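Local atomic coordinates of Emp47p (form2) (Saccharomyces cerevisiae, PDB entry 2A6Z), a protein that takes part in the secretion of glycoproteins as a cargo receptor with a carbohydrate recognition domain and is required for exit of EMP46 from the endoplasmic reticulum. Residues Phe63-Phe69 with Ser157-Tyr163; Ser12-Leu16 with Ile213-Gln217; Ile82-Gln88 with Tyr105-Leu111. The contacts are given in a common frame with arbitrary orientation. Where two conformers were deposited one is given. Residues are numbered along the deposited sequence.

The three contacts lie in the two facing antiparallel sheets of a lectin beta sandwich. Interactions 1 and 2 meet in one sheet, with centres about 11 Å apart. Strand 63-72 pairs there with strands 153-164 and 210-220, and segment 12-16 is a loop along the latter. Glu-66 N lies 2.8 Å from Gln-217 O, a probable hydrogen bond. Interaction 3 belongs to the facing sheet, its centre about 13 Å from that of interaction 1. Between them lies the apolar core: Phe-63 CZ is 3.4 Å from Phe-86 CZ, and Val-161 CG2 is 3.6 Å from Leu-110 CD1. Interactions 2 and 3 are about 18 Å apart between centres and barely touch, through Ile-213 and Ile-82.

Interaction 1: residues Phe63-Phe69 with Ser157-Tyr163; sequences FTMEWTF and STIRVTY
Glu-66 OE2 and Arg-160 NE form a salt bridge at 2.9 Å across a non-hydrogen-bonded pair; Arg-160 is extended (t, t, t) and Glu-66 is m, t. Ser-2 OG also bonds both residues. Eight backbone hydrogen bonds join the strands. Phe-63, Met-65, Trp-67 and Phe-69 pair in turn with Tyr-163, Val-161, Ile-159 and Ser-157, each by two N-H to O bonds. The strands run antiparallel at 169°, axes 4.6 Å apart. They are central strands of one sheet of the legume-lectin-like beta sandwich. The face with Thr-64, Glu-66 and Thr-68 is polar. There one water lies 2.7 Å from both Thr-68 OG1 and Thr-158 OG1. Another gives Thr-64 OG1 a 2.7 Å bond; Thr-64 OG1 also bonds Gly-221. The other face turns to the core. Phe-63 and Phe-69 take p rotamers that bring their rings nearer the partner strand: Phe-63 CE2 meets Tyr-163 CB at 3.6 Å, and Phe-69 CE2 meets Ile-159 CD1 at 3.5 Å. Met-65 CE lies 3.8 Å from Val-161 CG1.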
loop_
_atom_site.group_PDB
_atom_site.type_symbol
_atom_site.label_atom_id
_atom_site.label_comp_id
_atom_site.label_asym_id
_atom_site.label_seq_id
_atom_site.Cartn_x
_atom_site.Cartn_y
_atom_site.Cartn_z
ATOM N N PHE A 63 -11.460 8.014 7.903
ATOM C CA PHE A 63 -11.137 6.588 7.948
ATOM C C PHE A 63 -9.654 6.430 8.281
ATOM O O PHE A 63 -8.863 7.331 8.186
ATOM C CB PHE A 63 -11.462 5.904 6.585
ATOM C CG PHE A 63 -10.577 6.317 5.444
ATOM C CD1 PHE A 63 -9.421 5.583 5.144
ATOM C CD2 PHE A 63 -10.877 7.419 4.687
ATOM C CE1 PHE A 63 -8.604 5.977 4.132
ATOM C CE2 PHE A 63 -10.039 7.835 3.644
ATOM C CZ PHE A 63 -8.885 7.124 3.379
ATOM N N THR A 64 -9.348 5.153 8.610
ATOM C CA THR A 64 -7.996 4.714 8.890
ATOM C C THR A 64 -7.765 3.404 8.120
ATOM O O THR A 64 -8.645 2.510 8.110
ATOM C CB THR A 64 -7.825 4.392 10.358
ATOM O OG1 THR A 64 -8.106 5.558 11.131
ATOM C CG2 THR A 64 -6.424 3.943 10.714
ATOM N N MET A 65 -6.585 3.258 7.522
ATOM C CA MET A 65 -6.113 2.012 6.953
ATOM C C MET A 65 -4.786 1.660 7.615
ATOM O O MET A 65 -3.845 2.475 7.549
ATOM C CB MET A 65 -5.908 2.145 5.478
ATOM C CG MET A 65 -6.994 2.525 4.513
ATOM S SD MET A 65 -6.727 2.923 2.761
ATOM C CE MET A 65 -5.571 4.288 2.926
ATOM N N GLU A 66 -4.661 0.464 8.199
ATOM C CA GLU A 66 -3.412 0.006 8.801
ATOM C C GLU A 66 -2.952 -1.227 8.076
ATOM O O GLU A 66 -3.634 -2.277 8.105
ATOM C CB GLU A 66 -3.600 -0.303 10.280
ATOM C CG GLU A 66 -3.977 0.879 11.124
ATOM C CD GLU A 66 -4.217 0.667 12.565
ATOM O OE1 GLU A 66 -4.144 -0.502 13.026
ATOM O OE2 GLU A 66 -4.468 1.651 13.284
ATOM N N TRP A 67 -1.784 -1.153 7.459
ATOM C CA TRP A 67 -1.169 -2.308 6.742
ATOM C C TRP A 67 -0.017 -2.826 7.551
ATOM O O TRP A 67 0.880 -2.061 7.928
ATOM C CB TRP A 67 -0.661 -1.819 5.383
ATOM C CG TRP A 67 -1.662 -1.555 4.338
ATOM C CD1 TRP A 67 -2.175 -0.364 3.944
ATOM C CD2 TRP A 67 -2.297 -2.548 3.480
ATOM N NE1 TRP A 67 -3.087 -0.537 2.915
ATOM C CE2 TRP A 67 -3.154 -1.863 2.615
ATOM C CE3 TRP A 67 -2.153 -3.952 3.398
ATOM C CZ2 TRP A 67 -3.921 -2.535 1.636
ATOM C CZ3 TRP A 67 -2.937 -4.583 2.418
ATOM C CH2 TRP A 67 -3.786 -3.876 1.585
ATOM N N THR A 68 0.011 -4.146 7.745
ATOM C CA THR A 68 1.115 -4.802 8.431
ATOM C C THR A 68 1.851 -5.674 7.365
ATOM O O THR A 68 1.246 -6.602 6.818
ATOM C CB THR A 68 0.594 -5.681 9.579
ATOM O OG1 THR A 68 -0.139 -4.888 10.500
ATOM C CG2 THR A 68 1.757 -6.304 10.329
ATOM N N PHE A 69 3.109 -5.326 7.110
ATOM C CA PHE A 69 3.831 -5.945 5.974
ATOM C C PHE A 69 5.280 -6.133 6.346
ATOM O O PHE A 69 5.791 -5.515 7.288
ATOM C CB PHE A 69 3.688 -5.144 4.684
ATOM C CG PHE A 69 4.702 -4.002 4.605
ATOM C CD1 PHE A 69 5.840 -4.125 3.801
ATOM C CD2 PHE A 69 4.544 -2.833 5.351
ATOM C CE1 PHE A 69 6.792 -3.138 3.758
ATOM C CE2 PHE A 69 5.495 -1.843 5.292
ATOM C CZ PHE A 69 6.622 -1.970 4.496
ATOM N N SER A 157 6.447 -4.210 9.682
ATOM C CA SER A 157 6.151 -2.792 9.924
ATOM C C SER A 157 4.674 -2.563 9.825
ATOM O O SER A 157 3.971 -3.276 9.102
ATOM C CB SER A 157 6.871 -1.954 8.879
ATOM O OG SER A 157 8.271 -2.066 8.896
ATOM N N THR A 158 4.235 -1.465 10.503
ATOM C CA THR A 158 2.836 -1.092 10.420
ATOM C C THR A 158 2.722 0.327 9.852
ATOM O O THR A 158 3.212 1.279 10.447
ATOM C CB THR A 158 2.150 -1.094 11.810
ATOM O OG1 THR A 158 2.450 -2.346 12.454
ATOM C CG2 THR A 158 0.634 -0.967 11.646
ATOM N N ILE A 159 2.072 0.413 8.691
ATOM C CA ILE A 159 1.793 1.719 8.071
ATOM C C ILE A 159 0.362 2.076 8.420
ATOM O O ILE A 159 -0.556 1.338 8.072
ATOM C CB ILE A 159 1.987 1.679 6.537
ATOM C CG1 ILE A 159 3.449 1.369 6.189
ATOM C CG2 ILE A 159 1.503 2.970 5.913
ATOM C CD1 ILE A 159 3.668 1.120 4.714
ATOM N N ARG A 160 0.180 3.225 9.108
ATOM C CA ARG A 160 -1.166 3.643 9.518
ATOM C C ARG A 160 -1.486 4.936 8.798
ATOM O O ARG A 160 -0.829 5.977 8.991
ATOM C CB ARG A 160 -1.156 3.844 11.050
ATOM C CG ARG A 160 -2.509 4.368 11.579
ATOM C CD ARG A 160 -2.465 4.296 13.141
ATOM N NE ARG A 160 -3.840 4.474 13.653
ATOM C CZ ARG A 160 -4.393 5.630 13.979
ATOM N NH1 ARG A 160 -3.666 6.768 13.924
ATOM N NH2 ARG A 160 -5.652 5.633 14.373
ATOM N N VAL A 161 -2.501 4.863 7.949
ATOM C CA VAL A 161 -2.942 5.986 7.128
ATOM C C VAL A 161 -4.250 6.481 7.695
ATOM O O VAL A 161 -5.205 5.705 7.856
ATOM C CB VAL A 161 -3.181 5.546 5.661
ATOM C CG1 VAL A 161 -3.468 6.771 4.792
ATOM C CG2 VAL A 161 -2.012 4.735 5.165
ATOM N N THR A 162 -4.324 7.782 8.018
ATOM C CA THR A 162 -5.550 8.356 8.527
ATOM C C THR A 162 -5.928 9.547 7.678
ATOM O O THR A 162 -5.098 10.311 7.211
ATOM C CB THR A 162 -5.414 8.796 10.009
ATOM O OG1 THR A 162 -4.266 9.628 10.180
ATOM C CG2 THR A 162 -5.312 7.586 10.939
ATOM N N TYR A 163 -7.260 9.699 7.480
ATOM C CA TYR A 163 -7.796 10.828 6.749
ATOM C C TYR A 163 -8.961 11.394 7.590
ATOM O O TYR A 163 -9.964 10.697 7.797
ATOM C CB TYR A 163 -8.276 10.415 5.349
ATOM C CG TYR A 163 -8.733 11.600 4.528
ATOM C CD1 TYR A 163 -7.867 12.648 4.200
ATOM C CD2 TYR A 163 -10.044 11.690 4.062
ATOM C CE1 TYR A 163 -8.260 13.744 3.454
ATOM C CE2 TYR A 163 -10.436 12.778 3.303
ATOM C CZ TYR A 163 -9.584 13.808 3.009
ATOM O OH TYR A 163 -9.935 14.879 2.231
HETATM O O HOH W 1 -8.426 4.440 13.559
HETATM O O HOH W 2 0.609 -4.245 13.006
#

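Interaction 2: residues Ser12-Leu16 with Ile213-Gln217; sequences SLPDL and IFKMQ
A classic beta bulge distorts strand 213-217: Phe-214 and Lys-215 both stand opposite Thr-68 of the neighbouring strand. Phe-214 has phi/psi of -96/-36°, while Lys-215 is extended. On the other edge lies the irregular segment 12-16, with end-to-end directions 140° apart. A single antiparallel bridge pairs Leu-13 with Met-216. Leu-13 N bonds Met-216 O at 2.7 Å, and Met-216 N bonds Leu-13 O at 2.9 Å. The chain then bows outward at Pro-14 and returns, so that Leu-16 N bonds Phe-214 O at 3.0 Å. These bonds lay an N-terminal loop along strand 210-220 of the lectin beta sandwich, beside Trp-26 and Pro-23. Leu-13, in the t rotamer, sets CD2 3.8 Å from Ile-213 CG2 and CB 3.8 Å from Met-216 CB. Leu-16 CD1 comes within 3.4 Å of Ile-213 O. Outside, a water links Asp-15 OD1 at 2.7 Å and Lys-215 NZ at 3.0 Å; Asp-15 OD2 bonds Ile-17 N. Ser-12 OG bonds Ser-8 O and Phe-218 N.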
loop_
_atom_site.group_PDB
_atom_site.type_symbol
_atom_site.label_atom_id
_atom_site.label_comp_id
_atom_site.label_asym_id
_atom_site.label_seq_id
_atom_site.Cartn_x
_atom_site.Cartn_y
_atom_site.Cartn_z
ATOM N N SER A 12 -11.429 -5.025 5.795
ATOM C CA SER A 12 -10.285 -5.501 6.516
ATOM C C SER A 12 -9.841 -6.879 6.035
ATOM O O SER A 12 -10.593 -7.629 5.434
ATOM C CB SER A 12 -10.496 -5.518 8.042
ATOM O OG SER A 12 -10.767 -4.214 8.517
ATOM N N LEU A 13 -8.584 -7.172 6.334
ATOM C CA LEU A 13 -7.907 -8.439 6.076
ATOM C C LEU A 13 -7.446 -8.947 7.436
ATOM O O LEU A 13 -6.342 -8.567 7.932
ATOM C CB LEU A 13 -6.708 -8.232 5.151
ATOM C CG LEU A 13 -5.949 -9.487 4.784
ATOM C CD1 LEU A 13 -6.721 -10.348 3.825
ATOM C CD2 LEU A 13 -4.582 -9.042 4.209
ATOM N N PRO A 14 -8.231 -9.736 8.144
ATOM C CA PRO A 14 -7.846 -10.215 9.471
ATOM C C PRO A 14 -6.499 -10.948 9.395
ATOM O O PRO A 14 -6.166 -11.555 8.381
ATOM C CB PRO A 14 -8.963 -11.203 9.802
ATOM C CG PRO A 14 -10.167 -10.731 9.035
ATOM C CD PRO A 14 -9.564 -10.258 7.701
ATOM N N ASP A 15 -5.799 -10.836 10.539
ATOM C CA ASP A 15 -4.474 -11.433 10.690
ATOM C C ASP A 15 -4.435 -12.810 10.080
ATOM O O ASP A 15 -5.264 -13.687 10.412
ATOM C CB ASP A 15 -4.132 -11.510 12.158
ATOM C CG ASP A 15 -2.708 -11.906 12.432
ATOM O OD1 ASP A 15 -2.342 -11.709 13.596
ATOM O OD2 ASP A 15 -2.005 -12.495 11.609
ATOM N N LEU A 16 -3.535 -13.033 9.116
ATOM C CA LEU A 16 -3.481 -14.251 8.309
ATOM C C LEU A 16 -2.785 -15.399 9.022
ATOM O O LEU A 16 -2.651 -16.485 8.407
ATOM C CB LEU A 16 -2.797 -13.935 6.956
ATOM C CG LEU A 16 -3.551 -12.945 6.052
ATOM C CD1 LEU A 16 -2.574 -12.475 5.016
ATOM C CD2 LEU A 16 -4.771 -13.656 5.481
ATOM N N ILE A 213 2.391 -9.647 3.197
ATOM C CA ILE A 213 1.295 -9.011 3.939
ATOM C C ILE A 213 0.825 -9.908 5.057
ATOM O O ILE A 213 0.519 -11.101 4.843
ATOM C CB ILE A 213 0.137 -8.658 3.018
ATOM C CG1 ILE A 213 0.569 -7.897 1.773
ATOM C CG2 ILE A 213 -0.985 -7.975 3.790
ATOM C CD1 ILE A 213 1.173 -6.518 2.127
ATOM N N PHE A 214 0.797 -9.410 6.294
ATOM C CA PHE A 214 0.276 -10.170 7.432
ATOM C C PHE A 214 -1.192 -9.835 7.749
ATOM O O PHE A 214 -1.923 -10.702 8.262
ATOM C CB PHE A 214 1.111 -9.872 8.657
ATOM C CG PHE A 214 2.456 -10.496 8.791
ATOM C CD1 PHE A 214 3.090 -10.556 10.042
ATOM C CD2 PHE A 214 3.132 -11.074 7.716
ATOM C CE1 PHE A 214 4.323 -11.142 10.234
ATOM C CE2 PHE A 214 4.375 -11.680 7.909
ATOM C CZ PHE A 214 4.953 -11.740 9.137
ATOM N N LYS A 215 -1.598 -8.572 7.583
ATOM C CA LYS A 215 -2.868 -8.090 8.143
ATOM C C LYS A 215 -3.150 -6.748 7.534
ATOM O O LYS A 215 -2.182 -5.976 7.241
ATOM C CB LYS A 215 -2.708 -7.942 9.670
ATOM C CG LYS A 215 -3.947 -7.534 10.449
ATOM C CD LYS A 215 -3.734 -7.582 11.929
ATOM C CE LYS A 215 -2.787 -6.571 12.503
ATOM N NZ LYS A 215 -2.917 -6.579 13.984
ATOM N N MET A 216 -4.418 -6.394 7.419
ATOM C CA MET A 216 -4.799 -5.021 7.111
ATOM C C MET A 216 -6.080 -4.755 7.889
ATOM O O MET A 216 -6.985 -5.575 7.898
ATOM C CB MET A 216 -5.003 -4.823 5.596
ATOM C CG MET A 216 -5.364 -3.409 5.121
ATOM S SD MET A 216 -7.183 -3.382 5.113
ATOM C CE MET A 216 -7.476 -1.668 4.656
ATOM N N GLN A 217 -6.148 -3.604 8.541
ATOM C CA GLN A 217 -7.334 -3.241 9.258
ATOM C C GLN A 217 -7.816 -1.890 8.770
ATOM O O GLN A 217 -7.038 -0.935 8.626
ATOM C CB GLN A 217 -7.107 -3.218 10.768
ATOM C CG GLN A 217 -6.921 -4.696 11.159
ATOM C CD GLN A 217 -6.945 -4.846 12.666
ATOM O OE1 GLN A 217 -7.810 -5.558 13.205
ATOM N NE2 GLN A 217 -6.009 -4.180 13.337
HETATM O O HOH W 3 -2.784 -9.425 14.913
#

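Interaction 3: residues Ile82-Gln88 with Tyr105-Leu111; sequences ISFWFVQ and YDGLQLL
The Trp-85 ring has Tyr-105 at its edge and Gln-109 over one face; Trp-52 stacks on it too. Its six-membered ring meets the face of Tyr-105 in a T-shaped pair, centroids 5.5 Å apart and planes at 73°, with Trp-85 CZ3 3.7 Å from Tyr-105 CD2. Gln-109 CG lies 4.0 Å from the centroid of that Trp-85 ring, a CH-pi contact. The m rotamer of Trp-85 and the p rotamer of Tyr-105 set this fit. Val-87 CG1 packs 3.8 Å from Tyr-105 CB. Gly-107, at phi/psi 150/-140°, is where the chain turns a corner. A CB there would clash with Phe-86 O and Val-87 CA.

The strands run antiparallel at 158°, axes 4.6 Å apart. Phe-84 pairs with Leu-110 and Phe-86 with Leu-108, each by two backbone hydrogen bonds. Gln-88 N adds one to Asp-106 O at 2.7 Å. These are adjacent strands in one sheet of the lectin sandwich. Phe-84, Phe-86, Leu-108 and Leu-110 point to the core between the sheets. Phe-84 CB lies 4.2 Å from Leu-110 CB and Phe-86 CB 4.3 Å from Leu-108 CB. The Phe-86 ring leads away from the partner strand and stacks on Phe-63 of the facing sheet; Phe-84 meets Trp-67. On the opposite face, Leu-111 CD1 lies 3.5 Å from Ser-83 OG.

A water joins Gln-88 O at 2.8 Å to Asp-106 N at 2.9 Å. Gln-109 NE2 donates to Ser-83 OG at 2.9 Å, and Trp-85 NE1 bonds Thr-198 OG1, so these atoms have partners. The contact is thus apolar toward the core, and polar and hydrated where Gln-88 meets Asp-106.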
loop_
_atom_site.group_PDB
_atom_site.type_symbol
_atom_site.label_atom_id
_atom_site.label_comp_id
_atom_site.label_asym_id
_atom_site.label_seq_id
_atom_site.Cartn_x
_atom_site.Cartn_y
_atom_site.Cartn_z
ATOM N N ILE A 82 7.054 -1.790 -3.085
ATOM C CA ILE A 82 5.681 -2.175 -2.661
ATOM C C ILE A 82 4.865 -0.883 -2.584
ATOM O O ILE A 82 5.335 0.119 -2.041
ATOM C CB ILE A 82 5.673 -2.992 -1.348
ATOM C CG1 ILE A 82 4.241 -3.399 -0.947
ATOM C CG2 ILE A 82 6.383 -2.288 -0.184
ATOM C CD1 ILE A 82 4.161 -4.412 0.160
ATOM N N SER A 83 3.686 -0.947 -3.171
ATOM C CA SER A 83 2.787 0.221 -3.235
ATOM C C SER A 83 1.448 -0.110 -2.605
ATOM O O SER A 83 0.840 -1.166 -2.833
ATOM C CB SER A 83 2.531 0.572 -4.685
ATOM O OG SER A 83 3.630 1.250 -5.275
ATOM N N PHE A 84 0.967 0.849 -1.807
ATOM C CA PHE A 84 -0.331 0.790 -1.131
ATOM C C PHE A 84 -1.220 1.850 -1.754
ATOM O O PHE A 84 -0.800 2.991 -1.888
ATOM C CB PHE A 84 -0.181 1.026 0.382
ATOM C CG PHE A 84 0.805 0.091 1.029
ATOM C CD1 PHE A 84 0.390 -1.094 1.602
ATOM C CD2 PHE A 84 2.172 0.405 1.092
ATOM C CE1 PHE A 84 1.280 -1.961 2.198
ATOM C CE2 PHE A 84 3.081 -0.468 1.639
ATOM C CZ PHE A 84 2.615 -1.657 2.216
ATOM N N TRP A 85 -2.427 1.448 -2.151
ATOM C CA TRP A 85 -3.244 2.278 -3.020
ATOM C C TRP A 85 -4.572 2.686 -2.368
ATOM O O TRP A 85 -5.177 1.877 -1.648
ATOM C CB TRP A 85 -3.590 1.505 -4.295
ATOM C CG TRP A 85 -2.388 1.033 -5.064
ATOM C CD1 TRP A 85 -1.766 -0.185 -4.927
ATOM C CD2 TRP A 85 -1.672 1.758 -6.080
ATOM N NE1 TRP A 85 -0.688 -0.269 -5.815
ATOM C CE2 TRP A 85 -0.635 0.897 -6.523
ATOM C CE3 TRP A 85 -1.821 3.027 -6.667
ATOM C CZ2 TRP A 85 0.275 1.274 -7.540
ATOM C CZ3 TRP A 85 -0.933 3.377 -7.666
ATOM C CH2 TRP A 85 0.103 2.517 -8.096
ATOM N N PHE A 86 -5.011 3.871 -2.697
ATOM C CA PHE A 86 -6.343 4.371 -2.359
ATOM C C PHE A 86 -6.790 5.217 -3.570
ATOM O O PHE A 86 -6.418 6.369 -3.665
ATOM C CB PHE A 86 -6.269 5.167 -1.049
ATOM C CG PHE A 86 -7.614 5.779 -0.641
ATOM C CD1 PHE A 86 -8.586 4.931 -0.101
ATOM C CD2 PHE A 86 -7.899 7.138 -0.783
ATOM C CE1 PHE A 86 -9.832 5.427 0.299
ATOM C CE2 PHE A 86 -9.106 7.626 -0.378
ATOM C CZ PHE A 86 -10.072 6.773 0.180
ATOM N N VAL A 87 -7.504 4.571 -4.492
ATOM C CA VAL A 87 -7.671 5.173 -5.823
ATOM C C VAL A 87 -9.127 5.000 -6.344
ATOM O O VAL A 87 -9.738 3.950 -6.129
ATOM C CB VAL A 87 -6.685 4.594 -6.873
ATOM C CG1 VAL A 87 -5.223 4.835 -6.426
ATOM C CG2 VAL A 87 -6.877 3.113 -7.117
ATOM N N GLN A 88 -9.611 6.007 -7.029
ATOM C CA GLN A 88 -11.006 5.928 -7.529
ATOM C C GLN A 88 -11.057 5.100 -8.791
ATOM O O GLN A 88 -10.354 5.366 -9.752
ATOM C CB GLN A 88 -11.507 7.322 -7.867
ATOM C CG GLN A 88 -11.659 8.310 -6.793
ATOM C CD GLN A 88 -12.027 9.673 -7.401
ATOM O OE1 GLN A 88 -13.052 9.794 -8.079
ATOM N NE2 GLN A 88 -11.155 10.649 -7.153
ATOM N N TYR A 105 -3.483 6.285 -12.158
ATOM C CA TYR A 105 -4.482 6.259 -11.044
ATOM C C TYR A 105 -5.027 7.640 -10.756
ATOM O O TYR A 105 -4.411 8.651 -11.084
ATOM C CB TYR A 105 -3.788 5.644 -9.822
ATOM C CG TYR A 105 -2.691 6.484 -9.266
ATOM C CD1 TYR A 105 -2.870 7.369 -8.186
ATOM C CD2 TYR A 105 -1.388 6.391 -9.814
ATOM C CE1 TYR A 105 -1.847 8.140 -7.677
ATOM C CE2 TYR A 105 -0.346 7.169 -9.319
ATOM C CZ TYR A 105 -0.580 8.018 -8.271
ATOM O OH TYR A 105 0.440 8.808 -7.747
ATOM N N ASP A 106 -6.182 7.640 -10.065
ATOM C CA ASP A 106 -6.823 8.846 -9.553
ATOM C C ASP A 106 -6.950 8.727 -8.056
ATOM O O ASP A 106 -7.885 8.050 -7.575
ATOM C CB ASP A 106 -8.222 8.935 -10.206
ATOM C CG ASP A 106 -8.979 10.170 -9.771
ATOM O OD1 ASP A 106 -8.384 11.015 -9.051
ATOM O OD2 ASP A 106 -10.176 10.241 -10.138
ATOM N N GLY A 107 -6.020 9.245 -7.296
ATOM C CA GLY A 107 -6.012 9.089 -5.879
ATOM C C GLY A 107 -4.567 9.114 -5.345
ATOM O O GLY A 107 -3.744 9.925 -5.783
ATOM N N LEU A 108 -4.306 8.237 -4.379
ATOM C CA LEU A 108 -3.090 8.185 -3.600
ATOM C C LEU A 108 -2.346 6.873 -3.795
ATOM O O LEU A 108 -2.935 5.764 -3.704
ATOM C CB LEU A 108 -3.466 8.301 -2.102
ATOM C CG LEU A 108 -2.319 8.169 -1.083
ATOM C CD1 LEU A 108 -1.355 9.363 -1.207
ATOM C CD2 LEU A 108 -2.910 8.042 0.311
ATOM N N GLN A 109 -1.031 6.986 -4.020
ATOM C CA GLN A 109 -0.119 5.873 -3.972
ATOM C C GLN A 109 0.871 6.118 -2.819
ATOM O O GLN A 109 1.473 7.192 -2.740
ATOM C CB GLN A 109 0.667 5.789 -5.296
ATOM C CG GLN A 109 1.699 4.669 -5.330
ATOM C CD GLN A 109 2.806 4.878 -6.361
ATOM O OE1 GLN A 109 3.000 5.950 -6.901
ATOM N NE2 GLN A 109 3.528 3.826 -6.653
ATOM N N LEU A 110 1.060 5.108 -1.980
ATOM C CA LEU A 110 2.155 5.145 -0.971
ATOM C C LEU A 110 3.176 4.112 -1.425
ATOM O O LEU A 110 2.848 2.923 -1.510
ATOM C CB LEU A 110 1.649 4.797 0.427
ATOM C CG LEU A 110 0.588 5.732 0.966
ATOM C CD1 LEU A 110 0.098 5.265 2.334
ATOM C CD2 LEU A 110 1.090 7.164 1.091
ATOM N N LEU A 111 4.384 4.584 -1.701
ATOM C CA LEU A 111 5.438 3.722 -2.242
ATOM C C LEU A 111 6.522 3.508 -1.190
ATOM O O LEU A 111 7.082 4.501 -0.678
ATOM C CB LEU A 111 6.072 4.370 -3.476
ATOM C CG LEU A 111 7.288 3.623 -4.058
ATOM C CD1 LEU A 111 6.910 2.241 -4.575
ATOM C CD2 LEU A 111 7.881 4.467 -5.192
HETATM O O HOH W 4 -7.631 5.152 -10.156
HETATM O O HOH W 5 -9.005 10.981 -5.641
#